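Local structure of myosin-17 (Arabidopsis thaliana, 7KFL) at residues 14-19 with 58-63; 36-41 with 133-138; 79-84 with 157-162; 85-90 with 141-146. The protein is a plant class XI myosin whose globular tail, the cargo-binding domain described here, probably links the actin-based motor to the material it carries. All coordinates share one frame; numbering follows the deposited sequence.

How the contacts relate
Contact 3 is the core one: all three of its touching side chains are buried, where helices 71-89 and 150-186 lie together. Contact 1, between helices 4-20 and 53-65, is only partly buried. Both are built of methyl groups and hydroxyls, the hydroxyls bonded within their own helices. Contacts 2 and 4 bring different stretches of one long connection, between strands 92-93 and 146-147, against helix 31-43 and the end of helix 71-89. Contact 2 is a surface contact resting on a lysine ammonium; contact 4 combines leucine packing with one weak hydrogen bond from glutamine. Helix 71-89 serves contacts 3 and 4, and Ile36 of contact 2 touches both Ile19 of contact 1 and Leu84 of contact 3.

Contact 1. Residues 14-19 with 58-63; sequences LLVKCI and IQTIAT
Thr60 OG1 sits against both methyls of Val16, 3.8 Å from Val16 CG1 and 3.9 Å from Val16 CG2, while its hydrogen bond is made inside its own helix, to the carbonyl oxygen of Arg56. This is helix-to-helix packing in the largely helical globular tail: helix 4-20 meets helix 53-65 here, with the backbones closest at Val16 and Thr60, whose CA atoms are 6.7 Å apart.

The threonine carries the whole contact by using its two branches differently. With chi1 at -58°, OG1 lies beside the backbone N, where it can reach back to the preceding turn, and CG2 stands anti to that N. The methyl is then left to meet Ile19. The isoleucine comes across it at about a right angle and lays two successive carbons on it: Ile19 CG1 and Ile19 CD1 are each 3.9 Å from Thr60 CG2. A chi1 of 64° places Ile19 CG1 between its backbone N and carbonyl carbon, and from there the chain swings its far end over the threonine. A serine in place of Thr60 has no CG2, and this would probably open a gap beside Ile19 CG1 and CD1.

Neighbouring helices pack on both: Leu15 on Val35 and Cys39 of helix 31-43, and Ile58 and Ala62 on Phe162 of helix 150-186. Ile19 CD1 also lies 4.1 Å from Thr60 CB.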
loop_
_atom_site.group_PDB
_atom_site.type_symbol
_atom_site.label_atom_id
_atom_site.label_comp_id
_atom_site.label_asym_id
_atom_site.label_seq_id
_atom_site.Cartn_x
_atom_site.Cartn_y
_atom_site.Cartn_z
ATOM N N LEU A 14 31.877 10.641 9.772
ATOM C CA LEU A 14 31.573 11.812 8.905
ATOM C C LEU A 14 30.297 11.550 8.093
ATOM O O LEU A 14 29.404 12.416 8.122
ATOM C CB LEU A 14 32.767 12.087 7.982
ATOM C CG LEU A 14 33.558 13.365 8.265
ATOM C CD1 LEU A 14 32.710 14.601 8.005
ATOM C CD2 LEU A 14 34.109 13.373 9.685
ATOM N N LEU A 15 30.224 10.411 7.394
ATOM C CA LEU A 15 29.080 10.033 6.518
ATOM C C LEU A 15 27.802 9.957 7.360
ATOM O O LEU A 15 26.785 10.520 6.924
ATOM C CB LEU A 15 29.370 8.695 5.827
ATOM C CG LEU A 15 28.343 8.248 4.784
ATOM C CD1 LEU A 15 28.214 9.267 3.660
ATOM C CD2 LEU A 15 28.702 6.884 4.216
ATOM N N VAL A 16 27.866 9.296 8.522
ATOM C CA VAL A 16 26.728 9.144 9.480
ATOM C C VAL A 16 26.159 10.531 9.798
ATOM O O VAL A 16 24.920 10.664 9.818
ATOM C CB VAL A 16 27.152 8.398 10.763
ATOM C CG1 VAL A 16 26.154 8.586 11.900
ATOM C CG2 VAL A 16 27.377 6.916 10.499
ATOM N N LYS A 17 27.029 11.519 10.031
ATOM C CA LYS A 17 26.641 12.901 10.422
ATOM C C LYS A 17 25.987 13.619 9.235
ATOM O O LYS A 17 25.068 14.422 9.481
ATOM C CB LYS A 17 27.854 13.667 10.958
ATOM C CG LYS A 17 27.541 14.950 11.724
ATOM C CD LYS A 17 26.465 14.825 12.799
ATOM C CE LYS A 17 26.500 13.528 13.591
ATOM N NZ LYS A 17 25.393 13.462 14.575
ATOM N N CYS A 18 26.425 13.329 8.006
ATOM C CA CYS A 18 25.868 13.905 6.751
ATOM C C CYS A 18 24.475 13.326 6.467
ATOM O O CYS A 18 23.561 14.120 6.167
ATOM C CB CYS A 18 26.795 13.655 5.569
ATOM S SG CYS A 18 28.366 14.547 5.703
ATOM N N ILE A 19 24.318 12.000 6.557
ATOM C CA ILE A 19 23.054 11.281 6.204
ATOM C C ILE A 19 22.079 11.310 7.391
ATOM O O ILE A 19 20.919 10.904 7.193
ATOM C CB ILE A 19 23.333 9.848 5.702
ATOM C CG1 ILE A 19 23.964 8.950 6.769
ATOM C CG2 ILE A 19 24.174 9.889 4.435
ATOM C CD1 ILE A 19 23.858 7.472 6.467
ATOM N N ILE A 58 22.942 1.281 8.051
ATOM C CA ILE A 58 21.705 0.544 8.447
ATOM C C ILE A 58 21.227 1.071 9.806
ATOM O O ILE A 58 20.020 1.358 9.932
ATOM C CB ILE A 58 21.945 -0.981 8.462
ATOM C CG1 ILE A 58 22.207 -1.529 7.055
ATOM C CG2 ILE A 58 20.798 -1.715 9.143
ATOM C CD1 ILE A 58 21.019 -1.464 6.120
ATOM N N GLN A 59 22.140 1.198 10.776
ATOM C CA GLN A 59 21.845 1.682 12.154
ATOM C C GLN A 59 21.252 3.096 12.090
ATOM O O GLN A 59 20.291 3.368 12.835
ATOM C CB GLN A 59 23.110 1.655 13.012
ATOM C CG GLN A 59 23.502 0.255 13.465
ATOM C CD GLN A 59 24.928 0.170 13.955
ATOM O OE1 GLN A 59 25.628 1.176 14.078
ATOM N NE2 GLN A 59 25.373 -1.043 14.242
ATOM N N THR A 60 21.803 3.952 11.227
ATOM C CA THR A 60 21.369 5.362 11.029
ATOM C C THR A 60 19.908 5.377 10.562
ATOM O O THR A 60 19.090 6.066 11.211
ATOM C CB THR A 60 22.310 6.091 10.059
ATOM O OG1 THR A 60 23.627 6.028 10.608
ATOM C CG2 THR A 60 21.926 7.536 9.820
ATOM N N ILE A 61 19.595 4.637 9.491
ATOM C CA ILE A 61 18.221 4.534 8.913
ATOM C C ILE A 61 17.287 3.958 9.984
ATOM O O ILE A 61 16.188 4.501 10.159
ATOM C CB ILE A 61 18.205 3.684 7.625
ATOM C CG1 ILE A 61 19.085 4.287 6.526
ATOM C CG2 ILE A 61 16.777 3.471 7.140
ATOM C CD1 ILE A 61 19.421 3.324 5.407
ATOM N N ALA A 62 17.722 2.897 10.670
ATOM C CA ALA A 62 16.964 2.210 11.743
ATOM C C ALA A 62 16.619 3.204 12.859
ATOM O O ALA A 62 15.462 3.200 13.303
ATOM C CB ALA A 62 17.754 1.036 12.267
ATOM N N THR A 63 17.581 4.030 13.283
ATOM C CA THR A 63 17.423 5.002 14.401
ATOM C C THR A 63 16.520 6.165 13.965
ATOM O O THR A 63 15.863 6.760 14.844
ATOM C CB THR A 63 18.778 5.525 14.894
ATOM O OG1 THR A 63 19.736 4.470 14.834
ATOM C CG2 THR A 63 18.711 6.063 16.307
#

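Contact 2. Residues 36-41 with 133-138; sequences IYKCLL and NRQGLT
Lys38 stretches out from helix 31-43 until its ammonium nitrogen meets the backbone of 133-138, NZ lying 2.7 Å from Leu137 O in a hydrogen bond. Beyond CG the side chain is fully extended, and chi1 of -74° turns CG beside the backbone N and anti to the carbonyl carbon, which sends the whole chain outward at the loop. NZ approaches from well above the carbonyl plane of Leu137, 63° out of it, with a C=O...N angle of 110°. The preceding methylene comes along too, Lys38 CE being 3.4 Å from Leu137 O. Gly136 O is 3.0 Å from Lys38 NZ, but its angle is too poor for a bond. A lysine ammonium gripped by main-chain oxygens in this way ties a segment without regular structure to a helix of the globular tail; its strongest partner, Lys139 O, lies just beyond Thr138. The side chain of Lys38 also touches Leu132 and Leu140. A methionine in place of this lysine would probably leave the carbonyl oxygens of Leu137 and Lys139 without this shared donor. Gln135 keeps its chain extended beyond CG and holds that carbon 4.2 Å from Lys38 NZ.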
loop_
_atom_site.group_PDB
_atom_site.type_symbol
_atom_site.label_atom_id
_atom_site.label_comp_id
_atom_site.label_asym_id
_atom_site.label_seq_id
_atom_site.Cartn_x
_atom_site.Cartn_y
_atom_site.Cartn_z
ATOM N N ILE A 36 25.952 8.422 -0.194
ATOM C CA ILE A 36 26.312 7.084 0.370
ATOM C C ILE A 36 27.043 6.283 -0.712
ATOM O O ILE A 36 28.187 5.866 -0.457
ATOM C CB ILE A 36 25.067 6.340 0.905
ATOM C CG1 ILE A 36 24.577 6.937 2.226
ATOM C CG2 ILE A 36 25.340 4.848 1.044
ATOM C CD1 ILE A 36 23.159 6.558 2.585
ATOM N N TYR A 37 26.405 6.097 -1.873
ATOM C CA TYR A 37 26.894 5.256 -2.999
ATOM C C TYR A 37 28.309 5.679 -3.409
ATOM O O TYR A 37 29.168 4.793 -3.579
ATOM C CB TYR A 37 25.951 5.349 -4.200
ATOM C CG TYR A 37 26.386 4.526 -5.386
ATOM C CD1 TYR A 37 26.457 3.145 -5.304
ATOM C CD2 TYR A 37 26.734 5.121 -6.588
ATOM C CE1 TYR A 37 26.861 2.376 -6.382
ATOM C CE2 TYR A 37 27.137 4.366 -7.679
ATOM C CZ TYR A 37 27.201 2.988 -7.575
ATOM O OH TYR A 37 27.595 2.233 -8.639
ATOM N N LYS A 38 28.539 6.987 -3.558
ATOM C CA LYS A 38 29.804 7.564 -4.093
ATOM C C LYS A 38 30.953 7.343 -3.102
ATOM O O LYS A 38 32.042 6.941 -3.557
ATOM C CB LYS A 38 29.613 9.046 -4.421
ATOM C CG LYS A 38 28.788 9.298 -5.671
ATOM C CD LYS A 38 28.820 10.726 -6.141
ATOM C CE LYS A 38 28.207 10.889 -7.513
ATOM N NZ LYS A 38 27.896 12.307 -7.794
ATOM N N CYS A 39 30.725 7.598 -1.809
ATOM C CA CYS A 39 31.690 7.313 -0.712
ATOM C C CYS A 39 32.138 5.848 -0.780
ATOM O O CYS A 39 33.361 5.602 -0.788
ATOM C CB CYS A 39 31.083 7.599 0.657
ATOM S SG CYS A 39 30.803 9.361 0.961
ATOM N N LEU A 40 31.178 4.920 -0.839
ATOM C CA LEU A 40 31.431 3.455 -0.876
ATOM C C LEU A 40 32.205 3.105 -2.153
ATOM O O LEU A 40 33.061 2.196 -2.095
ATOM C CB LEU A 40 30.096 2.702 -0.813
ATOM C CG LEU A 40 29.261 2.907 0.454
ATOM C CD1 LEU A 40 28.003 2.055 0.404
ATOM C CD2 LEU A 40 30.059 2.598 1.714
ATOM N N LEU A 41 31.913 3.802 -3.255
ATOM C CA LEU A 41 32.589 3.615 -4.569
ATOM C C LEU A 41 34.007 4.199 -4.488
ATOM O O LEU A 41 34.946 3.541 -4.983
ATOM C CB LEU A 41 31.755 4.292 -5.663
ATOM C CG LEU A 41 31.869 3.683 -7.060
ATOM C CD1 LEU A 41 31.307 2.268 -7.094
ATOM C CD2 LEU A 41 31.159 4.556 -8.084
ATOM N N ASN A 133 33.089 17.499 -4.053
ATOM C CA ASN A 133 32.977 18.907 -4.525
ATOM C C ASN A 133 33.455 19.018 -5.980
ATOM O O ASN A 133 33.424 20.145 -6.512
ATOM C CB ASN A 133 33.767 19.872 -3.633
ATOM C CG ASN A 133 33.577 19.616 -2.153
ATOM O OD1 ASN A 133 32.665 18.896 -1.751
ATOM N ND2 ASN A 133 34.436 20.199 -1.332
ATOM N N ARG A 134 33.878 17.906 -6.597
ATOM C CA ARG A 134 34.429 17.872 -7.981
ATOM C C ARG A 134 33.278 17.836 -8.999
ATOM O O ARG A 134 33.507 18.260 -10.150
ATOM C CB ARG A 134 35.414 16.704 -8.140
ATOM C CG ARG A 134 34.798 15.346 -8.461
ATOM C CD ARG A 134 35.022 14.895 -9.898
ATOM N NE ARG A 134 35.059 13.441 -10.027
ATOM C CZ ARG A 134 35.180 12.772 -11.175
ATOM N NH1 ARG A 134 35.273 13.418 -12.326
ATOM N NH2 ARG A 134 35.208 11.450 -11.165
ATOM N N GLN A 135 32.092 17.359 -8.598
ATOM C CA GLN A 135 30.888 17.287 -9.473
ATOM C C GLN A 135 29.612 17.369 -8.625
ATOM O O GLN A 135 29.719 17.364 -7.381
ATOM C CB GLN A 135 30.922 16.011 -10.319
ATOM C CG GLN A 135 30.807 14.720 -9.516
ATOM C CD GLN A 135 31.026 13.481 -10.354
ATOM O OE1 GLN A 135 31.754 12.571 -9.966
ATOM N NE2 GLN A 135 30.394 13.432 -11.517
ATOM N N GLY A 136 28.455 17.456 -9.294
ATOM C CA GLY A 136 27.116 17.458 -8.670
ATOM C C GLY A 136 26.827 16.133 -7.989
ATOM O O GLY A 136 27.164 15.086 -8.576
ATOM N N LEU A 137 26.216 16.179 -6.801
ATOM C CA LEU A 137 26.018 15.016 -5.893
ATOM C C LEU A 137 25.199 13.925 -6.593
ATOM O O LEU A 137 25.557 12.743 -6.439
ATOM C CB LEU A 137 25.325 15.489 -4.609
ATOM C CG LEU A 137 26.237 16.060 -3.522
ATOM C CD1 LEU A 137 27.383 16.873 -4.107
ATOM C CD2 LEU A 137 25.440 16.908 -2.543
ATOM N N THR A 138 24.159 14.304 -7.341
ATOM C CA THR A 138 23.192 13.369 -7.978
ATOM C C THR A 138 23.638 13.015 -9.404
ATOM O O THR A 138 23.042 12.085 -9.981
ATOM C CB THR A 138 21.773 13.949 -7.932
ATOM O OG1 THR A 138 21.793 15.226 -8.573
ATOM C CG2 THR A 138 21.253 14.079 -6.518
#

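Contact 3. Residues 79-84 with 157-162; sequences SNSATL and QQLTAF
Leu159 is the first residue along 157-162 to meet 79-84, and it carries nearly everything that passes between the two segments. Its CG stands anti to the backbone N, chi1 -174°, and carries the branch across to the other helix, where each methyl finds a different partner. CD2 presses into Leu84, 3.6 Å from Leu84 CG and 3.7 Å from Leu84 CD2; the two side chains cross at about a right angle, one methyl of Leu159 wedged against the branch point of the other leucine. Leu159 CD1 points at Ser81 and comes within 4.2 Å of its OG. That hydroxyl is buried, but it is satisfied by a hydrogen bond to Trp77 O one turn earlier in its own helix.

Thr160 starts away from 79-84; its OG1, bonded back to Lys156 O, also lies against Leu85. Phe162 starts out alongside the interface, but its ring leads away from 79-84, with Gln158 O at its edge and in its plane.

Leu159 also packs on Ile61, Leu85 and Leu88, so a single leucine of helix 150-186 touches both helix 53-65 and helix 71-89. The two segments run roughly antiparallel, with Leu84 and Leu159 crossing between them, as befits the interior of a helical bundle in the globular tail.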
loop_
_atom_site.group_PDB
_atom_site.type_symbol
_atom_site.label_atom_id
_atom_site.label_comp_id
_atom_site.label_asym_id
_atom_site.label_seq_id
_atom_site.Cartn_x
_atom_site.Cartn_y
_atom_site.Cartn_z
ATOM N N SER A 79 12.276 6.792 -0.378
ATOM C CA SER A 79 12.797 7.378 -1.641
ATOM C C SER A 79 14.307 7.128 -1.758
ATOM O O SER A 79 14.761 6.783 -2.867
ATOM C CB SER A 79 12.478 8.843 -1.733
ATOM O OG SER A 79 12.712 9.326 -3.048
ATOM N N ASN A 80 15.045 7.276 -0.653
ATOM C CA ASN A 80 16.524 7.109 -0.603
ATOM C C ASN A 80 16.897 5.628 -0.729
ATOM O O ASN A 80 17.796 5.316 -1.536
ATOM C CB ASN A 80 17.124 7.720 0.666
ATOM C CG ASN A 80 17.490 9.176 0.479
ATOM O OD1 ASN A 80 18.498 9.483 -0.152
ATOM N ND2 ASN A 80 16.669 10.076 0.997
ATOM N N SER A 81 16.251 4.752 0.046
ATOM C CA SER A 81 16.510 3.290 0.055
ATOM C C SER A 81 16.276 2.717 -1.346
ATOM O O SER A 81 17.130 1.942 -1.816
ATOM C CB SER A 81 15.664 2.588 1.080
ATOM O OG SER A 81 15.884 3.139 2.368
ATOM N N ALA A 82 15.165 3.095 -1.982
ATOM C CA ALA A 82 14.773 2.644 -3.337
ATOM C C ALA A 82 15.880 3.002 -4.338
ATOM O O ALA A 82 16.274 2.113 -5.116
ATOM C CB ALA A 82 13.445 3.251 -3.724
ATOM N N THR A 83 16.378 4.243 -4.298
ATOM C CA THR A 83 17.422 4.761 -5.225
ATOM C C THR A 83 18.761 4.071 -4.932
ATOM O O THR A 83 19.447 3.699 -5.906
ATOM C CB THR A 83 17.536 6.290 -5.159
ATOM O OG1 THR A 83 16.234 6.834 -5.375
ATOM C CG2 THR A 83 18.496 6.859 -6.183
ATOM N N LEU A 84 19.120 3.899 -3.654
ATOM C CA LEU A 84 20.395 3.241 -3.257
ATOM C C LEU A 84 20.381 1.780 -3.724
ATOM O O LEU A 84 21.395 1.344 -4.299
ATOM C CB LEU A 84 20.604 3.333 -1.742
ATOM C CG LEU A 84 21.936 2.775 -1.236
ATOM C CD1 LEU A 84 23.097 3.170 -2.144
ATOM C CD2 LEU A 84 22.209 3.233 0.191
ATOM N N GLN A 157 21.003 -7.011 1.044
ATOM C CA GLN A 157 19.960 -7.860 1.675
ATOM C C GLN A 157 19.343 -7.117 2.869
ATOM O O GLN A 157 18.101 -7.105 2.970
ATOM C CB GLN A 157 20.579 -9.199 2.073
ATOM C CG GLN A 157 19.698 -10.057 2.967
ATOM C CD GLN A 157 20.361 -11.380 3.258
ATOM O OE1 GLN A 157 20.853 -12.057 2.353
ATOM N NE2 GLN A 157 20.390 -11.756 4.528
ATOM N N GLN A 158 20.170 -6.524 3.735
ATOM C CA GLN A 158 19.715 -5.758 4.929
ATOM C C GLN A 158 18.958 -4.498 4.483
ATOM O O GLN A 158 17.912 -4.193 5.094
ATOM C CB GLN A 158 20.897 -5.408 5.836
ATOM C CG GLN A 158 21.361 -6.571 6.704
ATOM C CD GLN A 158 22.490 -6.203 7.635
ATOM O OE1 GLN A 158 22.915 -5.054 7.713
ATOM N NE2 GLN A 158 22.986 -7.187 8.364
ATOM N N LEU A 159 19.453 -3.794 3.460
ATOM C CA LEU A 159 18.821 -2.548 2.943
ATOM C C LEU A 159 17.480 -2.885 2.277
ATOM O O LEU A 159 16.522 -2.104 2.465
ATOM C CB LEU A 159 19.766 -1.845 1.963
ATOM C CG LEU A 159 19.300 -0.475 1.469
ATOM C CD1 LEU A 159 19.086 0.488 2.628
ATOM C CD2 LEU A 159 20.293 0.111 0.477
ATOM N N THR A 160 17.420 -3.988 1.522
ATOM C CA THR A 160 16.173 -4.544 0.928
ATOM C C THR A 160 15.138 -4.734 2.045
ATOM O O THR A 160 14.008 -4.234 1.891
ATOM C CB THR A 160 16.453 -5.848 0.166
ATOM O OG1 THR A 160 17.250 -5.527 -0.974
ATOM C CG2 THR A 160 15.201 -6.565 -0.291
ATOM N N ALA A 161 15.524 -5.410 3.131
ATOM C CA ALA A 161 14.655 -5.709 4.294
ATOM C C ALA A 161 14.123 -4.404 4.902
ATOM O O ALA A 161 12.959 -4.391 5.332
ATOM C CB ALA A 161 15.402 -6.533 5.315
ATOM N N PHE A 162 14.932 -3.343 4.926
ATOM C CA PHE A 162 14.555 -2.032 5.522
ATOM C C PHE A 162 13.606 -1.273 4.584
ATOM O O PHE A 162 12.699 -0.597 5.100
ATOM C CB PHE A 162 15.796 -1.232 5.921
ATOM C CG PHE A 162 16.108 -1.352 7.390
ATOM C CD1 PHE A 162 16.871 -2.403 7.873
ATOM C CD2 PHE A 162 15.582 -0.447 8.299
ATOM C CE1 PHE A 162 17.134 -2.526 9.230
ATOM C CE2 PHE A 162 15.847 -0.570 9.654
ATOM C CZ PHE A 162 16.620 -1.610 10.118
#

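Contact 4. Residues 85-90 with 141-146; sequences LLLLQR and DDLRQV
Leu143 packs its two methyls on Leu87 and Arg90, at the place where helix 71-89 of the globular tail ends and the chain turns toward strand 92-93. That strand pairs in parallel with 146-147, and Val146 makes backbone hydrogen bonds with Thr91 and Lys93, so the segment 141-146 is drawn alongside the helix end.

The apolar part comes first. Leu87 and Leu143 cross at about a right angle, with Leu87 CD2 3.8 Å from Leu143 CD2. The other methyl, Leu143 CD1, lies 3.9 Å from Arg90 CB and 4.1 Å from Arg90 CD, crossing the hydrocarbon part of an arginine that is extended from CG to NE. The charged end goes elsewhere, with Arg90 NH2 bonded to Ser392 O of helix 388-393. Tyr37 of helix 31-43 touches both leucines.

The polar part is a single weak hydrogen bond near the end of the helix. Gln145 bends sharply at chi2, -101°, which folds its amide back over the carbonyl of Arg90. The distance from Gln145 NE2 to Arg90 O is short at 2.7 Å, but the N-H...O angle is only 121°, and Gln145 NE2 also stands 3.3 Å from Arg90 C.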
loop_
_atom_site.group_PDB
_atom_site.type_symbol
_atom_site.label_atom_id
_atom_site.label_comp_id
_atom_site.label_asym_id
_atom_site.label_seq_id
_atom_site.Cartn_x
_atom_site.Cartn_y
_atom_site.Cartn_z
ATOM N N LEU A 85 19.277 1.061 -3.484
ATOM C CA LEU A 85 19.109 -0.365 -3.876
ATOM C C LEU A 85 19.162 -0.493 -5.405
ATOM O O LEU A 85 19.748 -1.483 -5.885
ATOM C CB LEU A 85 17.792 -0.907 -3.313
ATOM C CG LEU A 85 17.864 -1.400 -1.870
ATOM C CD1 LEU A 85 16.477 -1.503 -1.256
ATOM C CD2 LEU A 85 18.588 -2.737 -1.785
ATOM N N LEU A 86 18.580 0.467 -6.130
ATOM C CA LEU A 86 18.598 0.527 -7.619
ATOM C C LEU A 86 20.055 0.570 -8.099
ATOM O O LEU A 86 20.390 -0.183 -9.033
ATOM C CB LEU A 86 17.799 1.756 -8.079
ATOM C CG LEU A 86 17.623 1.970 -9.587
ATOM C CD1 LEU A 86 18.576 3.031 -10.115
ATOM C CD2 LEU A 86 17.767 0.680 -10.380
ATOM N N LEU A 87 20.892 1.394 -7.458
ATOM C CA LEU A 87 22.339 1.539 -7.778
ATOM C C LEU A 87 23.062 0.231 -7.436
ATOM O O LEU A 87 23.795 -0.277 -8.309
ATOM C CB LEU A 87 22.925 2.718 -6.993
ATOM C CG LEU A 87 22.328 4.091 -7.303
ATOM C CD1 LEU A 87 22.644 5.084 -6.195
ATOM C CD2 LEU A 87 22.819 4.611 -8.645
ATOM N N LEU A 88 22.849 -0.292 -6.222
ATOM C CA LEU A 88 23.430 -1.573 -5.729
ATOM C C LEU A 88 23.035 -2.724 -6.665
ATOM O O LEU A 88 23.909 -3.559 -6.959
ATOM C CB LEU A 88 22.943 -1.846 -4.302
ATOM C CG LEU A 88 23.452 -0.898 -3.216
ATOM C CD1 LEU A 88 23.042 -1.395 -1.840
ATOM C CD2 LEU A 88 24.961 -0.723 -3.284
ATOM N N GLN A 89 21.771 -2.764 -7.102
ATOM C CA GLN A 89 21.207 -3.827 -7.982
ATOM C C GLN A 89 21.965 -3.862 -9.315
ATOM O O GLN A 89 22.167 -4.973 -9.837
ATOM C CB GLN A 89 19.712 -3.593 -8.215
ATOM C CG GLN A 89 19.074 -4.555 -9.212
ATOM C CD GLN A 89 19.039 -5.982 -8.722
ATOM O OE1 GLN A 89 19.070 -6.252 -7.521
ATOM N NE2 GLN A 89 18.960 -6.918 -9.655
ATOM N N ARG A 90 22.359 -2.697 -9.841
ATOM C CA ARG A 90 23.007 -2.546 -11.172
ATOM C C ARG A 90 24.537 -2.538 -11.037
ATOM O O ARG A 90 25.207 -2.466 -12.086
ATOM C CB ARG A 90 22.534 -1.256 -11.849
ATOM C CG ARG A 90 21.063 -1.253 -12.244
ATOM C CD ARG A 90 20.667 0.044 -12.927
ATOM N NE ARG A 90 19.238 0.128 -13.214
ATOM C CZ ARG A 90 18.620 1.194 -13.724
ATOM N NH1 ARG A 90 19.300 2.293 -14.012
ATOM N NH2 ARG A 90 17.316 1.161 -13.940
ATOM N N ASP A 141 29.008 9.042 -12.263
ATOM C CA ASP A 141 29.764 8.365 -13.351
ATOM C C ASP A 141 29.000 7.098 -13.746
ATOM O O ASP A 141 28.620 6.335 -12.831
ATOM C CB ASP A 141 31.197 8.047 -12.911
ATOM C CG ASP A 141 32.061 7.414 -13.992
ATOM O OD1 ASP A 141 31.963 7.856 -15.156
ATOM O OD2 ASP A 141 32.825 6.486 -13.661
ATOM N N ASP A 142 28.778 6.896 -15.050
ATOM C CA ASP A 142 27.943 5.793 -15.601
ATOM C C ASP A 142 28.303 4.499 -14.861
ATOM O O ASP A 142 29.497 4.134 -14.855
ATOM C CB ASP A 142 28.106 5.667 -17.121
ATOM C CG ASP A 142 26.816 5.321 -17.849
ATOM O OD1 ASP A 142 25.996 4.577 -17.272
ATOM O OD2 ASP A 142 26.637 5.809 -18.983
ATOM N N LEU A 143 27.304 3.850 -14.251
ATOM C CA LEU A 143 27.474 2.719 -13.298
ATOM C C LEU A 143 28.362 1.638 -13.927
ATOM O O LEU A 143 28.113 1.275 -15.093
ATOM C CB LEU A 143 26.101 2.142 -12.930
ATOM C CG LEU A 143 25.118 3.104 -12.260
ATOM C CD1 LEU A 143 23.823 2.388 -11.910
ATOM C CD2 LEU A 143 25.723 3.739 -11.017
ATOM N N ARG A 144 29.352 1.155 -13.170
ATOM C CA ARG A 144 30.279 0.062 -13.573
ATOM C C ARG A 144 30.232 -1.039 -12.506
ATOM O O ARG A 144 30.263 -0.702 -11.306
ATOM C CB ARG A 144 31.697 0.607 -13.793
ATOM C CG ARG A 144 32.309 1.296 -12.581
ATOM C CD ARG A 144 33.531 2.127 -12.928
ATOM N NE ARG A 144 33.871 3.053 -11.855
ATOM C CZ ARG A 144 34.467 2.719 -10.710
ATOM N NH1 ARG A 144 34.808 1.464 -10.463
ATOM N NH2 ARG A 144 34.721 3.653 -9.809
ATOM N N GLN A 145 30.145 -2.301 -12.942
ATOM C CA GLN A 145 29.984 -3.494 -12.069
ATOM C C GLN A 145 31.247 -3.679 -11.220
ATOM O O GLN A 145 32.353 -3.523 -11.771
ATOM C CB GLN A 145 29.725 -4.747 -12.908
ATOM C CG GLN A 145 28.440 -4.697 -13.725
ATOM C CD GLN A 145 27.311 -5.475 -13.093
ATOM O OE1 GLN A 145 27.125 -6.661 -13.356
ATOM N NE2 GLN A 145 26.531 -4.806 -12.258
ATOM N N VAL A 146 31.076 -3.988 -9.931
ATOM C CA VAL A 146 32.172 -4.388 -8.996
ATOM C C VAL A 146 31.788 -5.741 -8.385
ATOM O O VAL A 146 30.611 -5.900 -8.009
ATOM C CB VAL A 146 32.434 -3.316 -7.915
ATOM C CG1 VAL A 146 32.397 -1.909 -8.496
ATOM C CG2 VAL A 146 31.481 -3.423 -6.732
#